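Long-range contacts in endo-1,3-beta-glucanase, family GH16 (Zobellia galactanivorans, PDB 4BPZ), which probably hydrolyses internal beta-1,3-linked glucosidic bonds of glucans such as algal laminarin, acting through this calcium-binding family 16 catalytic domain: residues P25-Q33 with S84-A92; H43-T51 with N227-I238. The protein carries 1 engineered substitution. One frame throughout, in Å; residues are numbered along the deposited sequence. Where two conformers were deposited one is given.

Contact 1: P25-Q33 with S84-A92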
loop_
_atom_site.group_PDB
_atom_site.type_symbol
_atom_site.label_atom_id
_atom_site.label_comp_id
_atom_site.label_asym_id
_atom_site.label_seq_id
_atom_site.Cartn_x
_atom_site.Cartn_y
_atom_site.Cartn_z
ATOM N N PRO A 25 5.993 -7.347 13.067
ATOM C CA PRO A 25 5.482 -8.066 11.897
ATOM C C PRO A 25 6.397 -9.250 11.510
ATOM O O PRO A 25 7.651 -9.134 11.472
ATOM C CB PRO A 25 5.452 -6.963 10.812
ATOM C CG PRO A 25 5.240 -5.740 11.584
ATOM C CD PRO A 25 6.046 -5.861 12.865
ATOM N N ASP A 26 5.763 -10.368 11.169
ATOM C CA ASP A 26 6.524 -11.610 10.891
ATOM C C ASP A 26 7.647 -11.349 9.840
ATOM O O ASP A 26 7.312 -11.071 8.675
ATOM C CB ASP A 26 5.517 -12.670 10.447
ATOM C CG ASP A 26 6.127 -14.024 10.213
ATOM O OD1 ASP A 26 7.343 -14.204 10.121
ATOM O OD2 ASP A 26 5.303 -14.962 10.096
ATOM N N PRO A 27 8.929 -11.555 10.200
ATOM C CA PRO A 27 9.998 -11.303 9.205
ATOM C C PRO A 27 10.040 -12.260 8.057
ATOM O O PRO A 27 10.690 -12.034 7.054
ATOM C CB PRO A 27 11.247 -11.335 10.049
ATOM C CG PRO A 27 10.911 -12.383 11.109
ATOM C CD PRO A 27 9.459 -11.938 11.515
ATOM N N GLU A 28 9.371 -13.407 8.160
ATOM C CA GLU A 28 9.238 -14.281 7.000
ATOM C C GLU A 28 8.233 -13.804 5.987
ATOM O O GLU A 28 8.266 -14.243 4.827
ATOM C CB GLU A 28 8.823 -15.705 7.434
ATOM C CG GLU A 28 9.877 -16.511 8.210
ATOM C CD GLU A 28 9.415 -17.935 8.691
ATOM O OE1 GLU A 28 8.301 -18.440 8.337
ATOM O OE2 GLU A 28 10.194 -18.590 9.452
ATOM N N LYS A 29 7.386 -12.867 6.384
ATOM C CA LYS A 29 6.266 -12.379 5.545
ATOM C C LYS A 29 6.497 -10.923 5.083
ATOM O O LYS A 29 5.960 -10.574 4.060
ATOM C CB LYS A 29 4.933 -12.453 6.321
ATOM C CG LYS A 29 4.488 -13.872 6.690
ATOM C CD LYS A 29 3.064 -13.947 7.285
ATOM C CE LYS A 29 2.747 -15.321 7.742
ATOM N NZ LYS A 29 2.605 -16.279 6.620
ATOM N N TRP A 30 7.157 -10.117 5.926
ATOM C CA TRP A 30 7.139 -8.671 5.694
ATOM C C TRP A 30 8.526 -8.132 5.690
ATOM O O TRP A 30 9.339 -8.439 6.603
ATOM C CB TRP A 30 6.298 -8.014 6.833
ATOM C CG TRP A 30 4.892 -8.468 6.854
ATOM C CD1 TRP A 30 4.358 -9.295 7.777
ATOM C CD2 TRP A 30 3.877 -8.225 5.857
ATOM N NE1 TRP A 30 3.074 -9.610 7.491
ATOM C CE2 TRP A 30 2.758 -8.964 6.285
ATOM C CE3 TRP A 30 3.819 -7.497 4.655
ATOM C CZ2 TRP A 30 1.560 -8.993 5.568
ATOM C CZ3 TRP A 30 2.608 -7.555 3.934
ATOM C CH2 TRP A 30 1.525 -8.249 4.364
ATOM N N HIS A 31 8.822 -7.271 4.723
ATOM C CA HIS A 31 10.094 -6.537 4.588
ATOM C C HIS A 31 9.827 -5.045 4.860
ATOM O O HIS A 31 8.860 -4.493 4.358
ATOM C CB HIS A 31 10.539 -6.706 3.121
ATOM C CG HIS A 31 11.747 -5.887 2.759
ATOM N ND1 HIS A 31 12.997 -6.190 3.165
ATOM C CD2 HIS A 31 11.835 -4.722 2.030
ATOM C CE1 HIS A 31 13.847 -5.273 2.701
ATOM N NE2 HIS A 31 13.158 -4.392 1.969
ATOM N N TYR A 32 10.689 -4.429 5.607
ATOM C CA TYR A 32 10.598 -2.973 5.840
ATOM C C TYR A 32 11.399 -2.205 4.839
ATOM O O TYR A 32 12.564 -2.538 4.567
ATOM C CB TYR A 32 11.124 -2.631 7.183
ATOM C CG TYR A 32 10.249 -3.025 8.336
ATOM C CD1 TYR A 32 10.318 -4.250 8.922
ATOM C CD2 TYR A 32 9.267 -2.097 8.769
ATOM C CE1 TYR A 32 9.469 -4.528 10.083
ATOM C CE2 TYR A 32 8.435 -2.361 9.790
ATOM C CZ TYR A 32 8.604 -3.467 10.512
ATOM O OH TYR A 32 7.777 -3.753 11.613
ATOM N N GLN A 33 10.827 -1.101 4.357
ATOM C CA GLN A 33 11.624 -0.093 3.653
ATOM C C GLN A 33 11.926 0.995 4.600
ATOM O O GLN A 33 11.054 1.590 5.268
ATOM C CB GLN A 33 10.826 0.424 2.462
ATOM C CG GLN A 33 10.710 -0.615 1.376
ATOM C CD GLN A 33 10.040 -0.028 0.123
ATOM O OE1 GLN A 33 8.809 0.006 -0.034
ATOM N NE2 GLN A 33 10.883 0.483 -0.823
ATOM N N SER A 84 6.875 6.877 10.123
ATOM C CA SER A 84 5.819 5.928 9.836
ATOM C C SER A 84 6.495 4.594 9.453
ATOM O O SER A 84 7.701 4.438 9.662
ATOM C CB SER A 84 4.914 6.495 8.752
ATOM O OG SER A 84 3.800 5.692 8.554
ATOM N N ALA A 85 5.710 3.682 8.891
ATOM C CA ALA A 85 6.272 2.426 8.376
ATOM C C ALA A 85 5.695 2.173 6.997
ATOM O O ALA A 85 4.582 2.574 6.653
ATOM C CB ALA A 85 5.986 1.262 9.293
ATOM N N ARG A 86 6.527 1.467 6.211
ATOM C CA ARG A 86 6.213 1.058 4.827
ATOM C C ARG A 86 6.651 -0.434 4.710
ATOM O O ARG A 86 7.859 -0.694 4.643
ATOM C CB ARG A 86 6.927 1.959 3.800
ATOM C CG ARG A 86 6.713 1.565 2.364
ATOM C CD ARG A 86 7.167 2.711 1.488
ATOM N NE ARG A 86 7.212 2.330 0.045
ATOM C CZ ARG A 86 6.874 3.149 -0.947
ATOM N NH1 ARG A 86 6.223 4.269 -0.754
ATOM N NH2 ARG A 86 7.159 2.749 -2.209
ATOM N N LEU A 87 5.704 -1.313 4.703
ATOM C CA LEU A 87 5.932 -2.773 4.633
ATOM C C LEU A 87 5.760 -3.231 3.201
ATOM O O LEU A 87 4.978 -2.649 2.437
ATOM C CB LEU A 87 4.950 -3.522 5.474
ATOM C CG LEU A 87 4.880 -3.177 6.943
ATOM C CD1 LEU A 87 3.852 -4.057 7.657
ATOM C CD2 LEU A 87 6.218 -3.284 7.590
ATOM N N ASN A 88 6.539 -4.241 2.818
ATOM C CA ASN A 88 6.360 -4.937 1.521
ATOM C C ASN A 88 6.197 -6.390 1.800
ATOM O O ASN A 88 6.941 -6.941 2.666
ATOM C CB ASN A 88 7.595 -4.780 0.608
ATOM C CG ASN A 88 7.972 -3.370 0.220
ATOM O OD1 ASN A 88 7.269 -2.357 0.501
ATOM N ND2 ASN A 88 9.036 -3.243 -0.447
ATOM N N SER A 89 5.285 -7.075 1.138
ATOM C CA SER A 89 5.234 -8.538 1.311
ATOM C C SER A 89 6.485 -9.178 0.718
ATOM O O SER A 89 6.970 -8.809 -0.355
ATOM C CB SER A 89 3.994 -9.115 0.625
ATOM O OG SER A 89 3.918 -8.893 -0.777
ATOM N N LYS A 90 6.932 -10.217 1.457
ATOM C CA LYS A 90 8.002 -11.139 1.059
ATOM C C LYS A 90 7.310 -12.269 0.276
ATOM O O LYS A 90 7.354 -13.446 0.617
ATOM C CB LYS A 90 8.778 -11.653 2.289
ATOM C CG LYS A 90 9.672 -10.594 2.827
ATOM C CD LYS A 90 10.715 -11.290 3.693
ATOM C CE LYS A 90 11.626 -10.178 4.213
ATOM N NZ LYS A 90 12.569 -10.739 5.250
ATOM N N PHE A 91 6.593 -11.848 -0.754
ATOM C CA PHE A 91 5.709 -12.787 -1.459
ATOM C C PHE A 91 5.284 -12.013 -2.640
ATOM O O PHE A 91 4.652 -10.968 -2.495
ATOM C CB PHE A 91 4.447 -13.192 -0.641
ATOM C CG PHE A 91 3.500 -14.113 -1.402
ATOM C CD1 PHE A 91 3.850 -15.459 -1.547
ATOM C CD2 PHE A 91 2.314 -13.660 -2.006
ATOM C CE1 PHE A 91 3.008 -16.373 -2.203
ATOM C CE2 PHE A 91 1.471 -14.564 -2.696
ATOM C CZ PHE A 91 1.847 -15.896 -2.802
ATOM N N ALA A 92 5.621 -12.547 -3.789
ATOM C CA ALA A 92 5.296 -11.935 -5.052
ATOM C C ALA A 92 4.386 -12.882 -5.821
ATOM O O ALA A 92 4.644 -14.111 -5.747
ATOM C CB ALA A 92 6.560 -11.599 -5.853
HETATM O O HOH W 1 6.394 -14.804 2.871
HETATM O O HOH W 2 9.197 0.945 7.236
#
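Strand 30-32 runs antiparallel to strand 86-89, their axes 4.5 Å apart at the nearest point with 141° between directions; His31 and Asn88 form the hydrogen-bonded pair, His31 N reaching Asn88 O at 2.8 Å. Tyr32 and Leu87 form a non-hydrogen-bonded pair and lie side by side, with Leu87 CD2 over one face of the phenol ring, 3.6 Å from its centroid, a CH-pi contact. Trp30 CE3 packs on Ser89 CA at 3.8 Å; Leu87 CD1 sits loosely over the rim of one indole face, Lys29 CB takes the opposite face, and NE1 bonds Asp17. At one end Lys90, extended beyond CG, sends NZ in the carbonyl plane of Pro27 O, at 2.9 Å. At the other, Gln33 OE1 accepts Arg86 NE at 2.8 Å; it lies in the guanidinium plane, yet NE stands above the amide plane. Gln33 NE2 and Arg86 NH2 both bind Glu123. An alanine in place of Gln33 removes these bonds and would probably leave the guanidinium freer to turn, held by Glu123. Arg86 NH2 also bonds a glucose O6 weakly, placing this pairing beside the substrate cleft of the family 16 beta-sandwich (jelly-roll) fold.

Contact 2: H43-T51 with N227-I238. With BGC (beta-D-glucopyranose), chain C; GLC (alpha-D-glucopyranose), chain B; BGC (beta-D-glucopyranose), chain D.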
loop_
_atom_site.group_PDB
_atom_site.type_symbol
_atom_site.label_atom_id
_atom_site.label_comp_id
_atom_site.label_asym_id
_atom_site.label_seq_id
_atom_site.Cartn_x
_atom_site.Cartn_y
_atom_site.Cartn_z
ATOM N N HIS A 43 8.824 9.942 -2.258
ATOM C CA HIS A 43 8.226 10.563 -3.427
ATOM C C HIS A 43 7.048 11.421 -3.048
ATOM O O HIS A 43 6.659 11.519 -1.882
ATOM C CB HIS A 43 7.871 9.493 -4.428
ATOM C CG HIS A 43 9.056 8.639 -4.801
ATOM N ND1 HIS A 43 10.142 9.161 -5.454
ATOM C CD2 HIS A 43 9.284 7.304 -4.571
ATOM C CE1 HIS A 43 11.022 8.132 -5.680
ATOM N NE2 HIS A 43 10.469 6.999 -5.164
ATOM N N ASN A 44 6.412 12.031 -4.068
ATOM C CA ASN A 44 5.174 12.744 -3.874
ATOM C C ASN A 44 5.266 13.901 -2.894
ATOM O O ASN A 44 4.234 14.258 -2.265
ATOM C CB ASN A 44 4.025 11.783 -3.491
ATOM C CG ASN A 44 3.954 10.589 -4.378
ATOM O OD1 ASN A 44 3.868 10.750 -5.602
ATOM N ND2 ASN A 44 3.989 9.394 -3.816
ATOM N N ASN A 45 6.460 14.452 -2.625
ATOM C CA ASN A 45 6.606 15.512 -1.660
ATOM C C ASN A 45 6.181 15.106 -0.243
ATOM O O ASN A 45 5.903 15.955 0.608
ATOM C CB ASN A 45 5.887 16.812 -2.104
ATOM C CG ASN A 45 6.371 17.252 -3.428
ATOM O OD1 ASN A 45 7.592 17.426 -3.580
ATOM N ND2 ASN A 45 5.507 17.382 -4.369
ATOM N N GLU A 46 6.240 13.771 0.063
ATOM C CA GLU A 46 5.829 13.273 1.379
ATOM C C GLU A 46 6.816 13.743 2.424
ATOM O O GLU A 46 8.015 13.938 2.180
ATOM C CB GLU A 46 5.824 11.747 1.324
ATOM C CG GLU A 46 4.678 11.238 0.467
ATOM C CD GLU A 46 4.885 9.797 0.034
ATOM O OE1 GLU A 46 5.699 9.065 0.692
ATOM O OE2 GLU A 46 4.205 9.393 -0.948
ATOM N N LEU A 47 6.336 13.821 3.685
ATOM C CA LEU A 47 7.091 14.454 4.756
ATOM C C LEU A 47 7.661 13.519 5.752
ATOM O O LEU A 47 8.313 13.940 6.678
ATOM C CB LEU A 47 6.170 15.491 5.457
ATOM C CG LEU A 47 5.753 16.649 4.503
ATOM C CD1 LEU A 47 4.896 17.653 5.256
ATOM C CD2 LEU A 47 6.970 17.393 3.977
ATOM N N GLN A 48 7.457 12.203 5.619
ATOM C CA GLN A 48 7.874 11.207 6.603
ATOM C C GLN A 48 9.206 10.557 6.264
ATOM O O GLN A 48 9.584 10.426 5.071
ATOM C CB GLN A 48 6.846 10.096 6.859
ATOM C CG GLN A 48 6.772 9.007 5.762
ATOM C CD GLN A 48 6.334 9.493 4.428
ATOM O OE1 GLN A 48 6.810 8.967 3.369
ATOM N NE2 GLN A 48 5.467 10.422 4.354
ATOM N N HIS A 49 9.859 10.003 7.285
ATOM C CA HIS A 49 10.731 8.836 7.148
ATOM C C HIS A 49 9.974 7.589 7.534
ATOM O O HIS A 49 9.084 7.608 8.364
ATOM C CB HIS A 49 11.961 8.941 8.041
ATOM C CG HIS A 49 13.116 9.666 7.405
ATOM N ND1 HIS A 49 13.586 9.356 6.203
ATOM C CD2 HIS A 49 13.903 10.703 7.890
ATOM C CE1 HIS A 49 14.606 10.186 5.917
ATOM N NE2 HIS A 49 14.798 10.981 6.959
ATOM N N TYR A 50 10.378 6.500 6.901
ATOM C CA TYR A 50 9.883 5.167 7.257
ATOM C C TYR A 50 10.930 4.424 8.078
ATOM O O TYR A 50 12.105 4.525 7.802
ATOM C CB TYR A 50 9.512 4.388 5.989
ATOM C CG TYR A 50 8.266 4.907 5.309
ATOM C CD1 TYR A 50 7.048 4.969 5.991
ATOM C CD2 TYR A 50 8.272 5.272 3.960
ATOM C CE1 TYR A 50 5.889 5.384 5.367
ATOM C CE2 TYR A 50 7.122 5.693 3.324
ATOM C CZ TYR A 50 5.925 5.735 4.027
ATOM O OH TYR A 50 4.754 6.124 3.407
ATOM N N THR A 51 10.480 3.735 9.134
ATOM C CA THR A 51 11.424 3.056 10.062
ATOM C C THR A 51 10.885 1.679 10.300
ATOM O O THR A 51 9.721 1.350 10.058
ATOM C CB THR A 51 11.657 3.817 11.384
ATOM O OG1 THR A 51 10.747 3.364 12.398
ATOM C CG2 THR A 51 11.672 5.301 11.209
ATOM N N ASN A 227 1.292 1.112 4.009
ATOM C CA ASN A 227 2.036 2.255 4.550
ATOM C C ASN A 227 1.073 3.349 5.019
ATOM O O ASN A 227 -0.092 3.365 4.598
ATOM C CB ASN A 227 3.035 2.829 3.539
ATOM C CG ASN A 227 2.366 3.452 2.350
ATOM O OD1 ASN A 227 1.878 2.722 1.483
ATOM N ND2 ASN A 227 2.217 4.763 2.335
ATOM N N ILE A 228 1.581 4.288 5.804
ATOM C CA ILE A 228 0.930 5.629 5.968
ATOM C C ILE A 228 1.935 6.666 5.562
ATOM O O ILE A 228 2.935 6.825 6.272
ATOM C CB ILE A 228 0.428 5.929 7.395
ATOM C CG1 ILE A 228 -0.413 4.825 8.036
ATOM C CG2 ILE A 228 -0.345 7.259 7.334
ATOM C CD1 ILE A 228 -0.659 5.108 9.518
ATOM N N ALA A 229 1.700 7.400 4.488
ATOM C CA ALA A 229 2.510 8.588 4.199
ATOM C C ALA A 229 1.911 9.762 4.960
ATOM O O ALA A 229 0.720 9.781 5.270
ATOM C CB ALA A 229 2.519 8.827 2.700
ATOM N N MET A 230 2.723 10.756 5.212
ATOM C CA MET A 230 2.278 12.042 5.850
ATOM C C MET A 230 2.485 13.174 4.868
ATOM O O MET A 230 3.559 13.344 4.308
ATOM C CB MET A 230 3.044 12.295 7.092
ATOM C CG MET A 230 2.723 11.341 8.239
ATOM S SD MET A 230 0.957 11.304 8.748
ATOM C CE MET A 230 0.687 13.030 9.219
ATOM N N GLY A 231 1.435 13.977 4.681
ATOM C CA GLY A 231 1.545 15.113 3.768
ATOM C C GLY A 231 1.744 14.649 2.344
ATOM O O GLY A 231 1.280 13.600 1.894
ATOM N N GLY A 232 2.452 15.511 1.587
ATOM C CA GLY A 232 2.634 15.240 0.171
ATOM C C GLY A 232 1.372 15.367 -0.652
ATOM O O GLY A 232 0.337 15.925 -0.197
ATOM N N THR A 233 1.399 14.838 -1.857
ATOM C CA THR A 233 0.314 15.017 -2.867
ATOM C C THR A 233 -1.041 14.810 -2.299
ATOM O O THR A 233 -1.954 15.630 -2.402
ATOM C CB THR A 233 0.552 14.125 -4.103
ATOM O OG1 THR A 233 1.907 14.335 -4.525
ATOM C CG2 THR A 233 -0.394 14.503 -5.262
ATOM N N LEU A 234 -1.238 13.604 -1.776
ATOM C CA LEU A 234 -2.533 13.208 -1.245
ATOM C C LEU A 234 -2.653 13.330 0.250
ATOM O O LEU A 234 -3.802 13.338 0.722
ATOM C CB LEU A 234 -2.943 11.850 -1.700
ATOM C CG LEU A 234 -3.260 11.661 -3.194
ATOM C CD1 LEU A 234 -3.897 10.260 -3.454
ATOM C CD2 LEU A 234 -4.030 12.780 -3.855
ATOM N N GLY A 235 -1.587 13.455 1.025
ATOM C CA GLY A 235 -1.751 13.725 2.418
ATOM C C GLY A 235 -2.213 15.162 2.674
ATOM O O GLY A 235 -3.045 15.399 3.572
ATOM N N GLY A 236 -1.655 16.110 1.935
ATOM C CA GLY A 236 -2.057 17.502 2.138
ATOM C C GLY A 236 -1.501 18.090 3.402
ATOM O O GLY A 236 -0.514 17.624 3.996
ATOM N N ASP A 237 -2.088 19.204 3.804
ATOM C CA ASP A 237 -1.656 19.927 4.991
ATOM C C ASP A 237 -1.920 19.068 6.250
ATOM O O ASP A 237 -2.959 18.388 6.410
ATOM C CB ASP A 237 -2.431 21.223 5.139
ATOM C CG ASP A 237 -2.177 22.169 3.929
ATOM O OD1 ASP A 237 -1.113 22.105 3.271
ATOM O OD2 ASP A 237 -3.142 22.915 3.638
ATOM N N ILE A 238 -0.905 19.142 7.131
ATOM C CA ILE A 238 -1.008 18.374 8.380
ATOM C C ILE A 238 -1.229 19.387 9.490
ATOM O O ILE A 238 -0.487 20.376 9.619
ATOM C CB ILE A 238 0.287 17.600 8.652
ATOM C CG1 ILE A 238 0.700 16.704 7.460
ATOM C CG2 ILE A 238 0.190 16.833 9.985
ATOM C CD1 ILE A 238 2.136 16.211 7.540
HETATM C C2 BGC C . 5.134 8.071 -7.010
HETATM C C3 BGC C . 6.231 7.749 -7.978
HETATM C C4 BGC C . 7.083 6.532 -7.458
HETATM C C5 BGC C . 6.149 5.334 -7.150
HETATM C C6 BGC C . 6.839 4.165 -6.478
HETATM C C1 BGC C . 4.325 6.778 -6.723
HETATM O O2 BGC C . 4.319 9.061 -7.571
HETATM O O3 BGC C . 7.078 8.895 -8.039
HETATM O O4 BGC C . 7.989 6.021 -8.429
HETATM O O5 BGC C . 5.169 5.793 -6.178
HETATM O O6 BGC C . 7.370 4.464 -5.207
HETATM C C1 GLC B . 0.036 5.266 -5.855
HETATM C C2 GLC B . 1.113 6.319 -6.283
HETATM C C3 GLC B . 2.345 6.080 -5.398
HETATM C C4 GLC B . 1.989 6.145 -3.978
HETATM C C5 GLC B . 1.068 4.969 -3.761
HETATM C C6 GLC B . 0.580 4.826 -2.337
HETATM O O1 GLC B . 0.290 3.973 -6.361
HETATM O O2 GLC B . 1.359 6.117 -7.652
HETATM O O3 GLC B . 3.369 7.113 -5.720
HETATM O O4 GLC B . 3.175 6.054 -3.165
HETATM O O5 GLC B . -0.111 5.179 -4.569
HETATM O O6 GLC B . -0.141 5.973 -1.902
HETATM C C2 BGC D . 10.248 5.702 -9.153
HETATM C C3 BGC D . 11.578 6.392 -9.237
HETATM C C4 BGC D . 11.473 7.687 -10.062
HETATM C C5 BGC D . 10.316 8.528 -9.476
HETATM C C6 BGC D . 10.184 9.831 -10.235
HETATM C C1 BGC D . 9.232 6.649 -8.560
HETATM O O2 BGC D . 10.372 4.527 -8.361
HETATM O O3 BGC D . 12.503 5.586 -9.909
HETATM O O4 BGC D . 12.684 8.398 -9.938
HETATM O O5 BGC D . 9.101 7.763 -9.430
HETATM O O6 BGC D . 9.187 10.611 -9.560
HETATM O O HOH W 3 2.620 12.927 -6.848
HETATM O O HOH W 4 2.880 17.040 -4.296
#
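The Tyr50 ring meets strand 227-230 with its edge, Ile228 O lying 3.4 Å from CE1, while Gln48 CG of its own segment sits over one face. The ligand-facing ring is His43, one face of which carries C4 of the chain C glucose and C1 of the chain D glucose, each 3.6 Å above the plane and offset toward the rim. In this family 16 beta-sandwich, His43 and Asn44 line the glycan pocket, and their type I' turn, from His43 to Glu46, packs on Gly232 and Thr233, just after strand 227-230. With CG beside the backbone N (chi1 -71°), Tyr50 directs its hydroxyl to Asn227, whose ND2 makes a weak bond to OH; the ring and amide planes stand 84° apart, and Asn227 OD1 is taken by Trp115. Ala229 CB rests against the carboxylate of Glu46, 3.7 Å from CD. Farther along, Leu47 N donates to Met230 O at 2.9 Å, and the Leu47 and Ile238 side chains run antiparallel alongside one another, CD1 to CD1 at 3.9 Å. Gly232 packs its CA 3.1 Å from Asn44 O, which a CB would run into. That same Asn44 O accepts Thr233 N. The Asn44 amide faces the glycan: OD1 accepts O2 of the chain C glucose at 2.6 Å, and ND2 gives one hydrogen to O3 of the alpha-glucose and the other, in the amide plane and nearly straight at 173°, to Glu46 OE2.

Overall arrangement
The centres of contacts 1 and 2 lie about 19 Å apart, yet the two touch directly: Ser84 OG probably bonds Ile228 O at 2.7 Å, and Ser84 O probably receives Thr51 N at 2.9 Å. Along the chain their segments alternate, in the order 25-33, 43-51, 84-92 and 227-238, so the pairings cross. Strand 82-93 is the shared element, antiparallel to strands 30-32 and 222-230 and parallel to strand 48-50. Arg86 of the glycan pocket comes from this shared strand, His43 and Asn44 from the turn before strand 48-50, which means that sequence-distant parts of one domain meet at a single cleft.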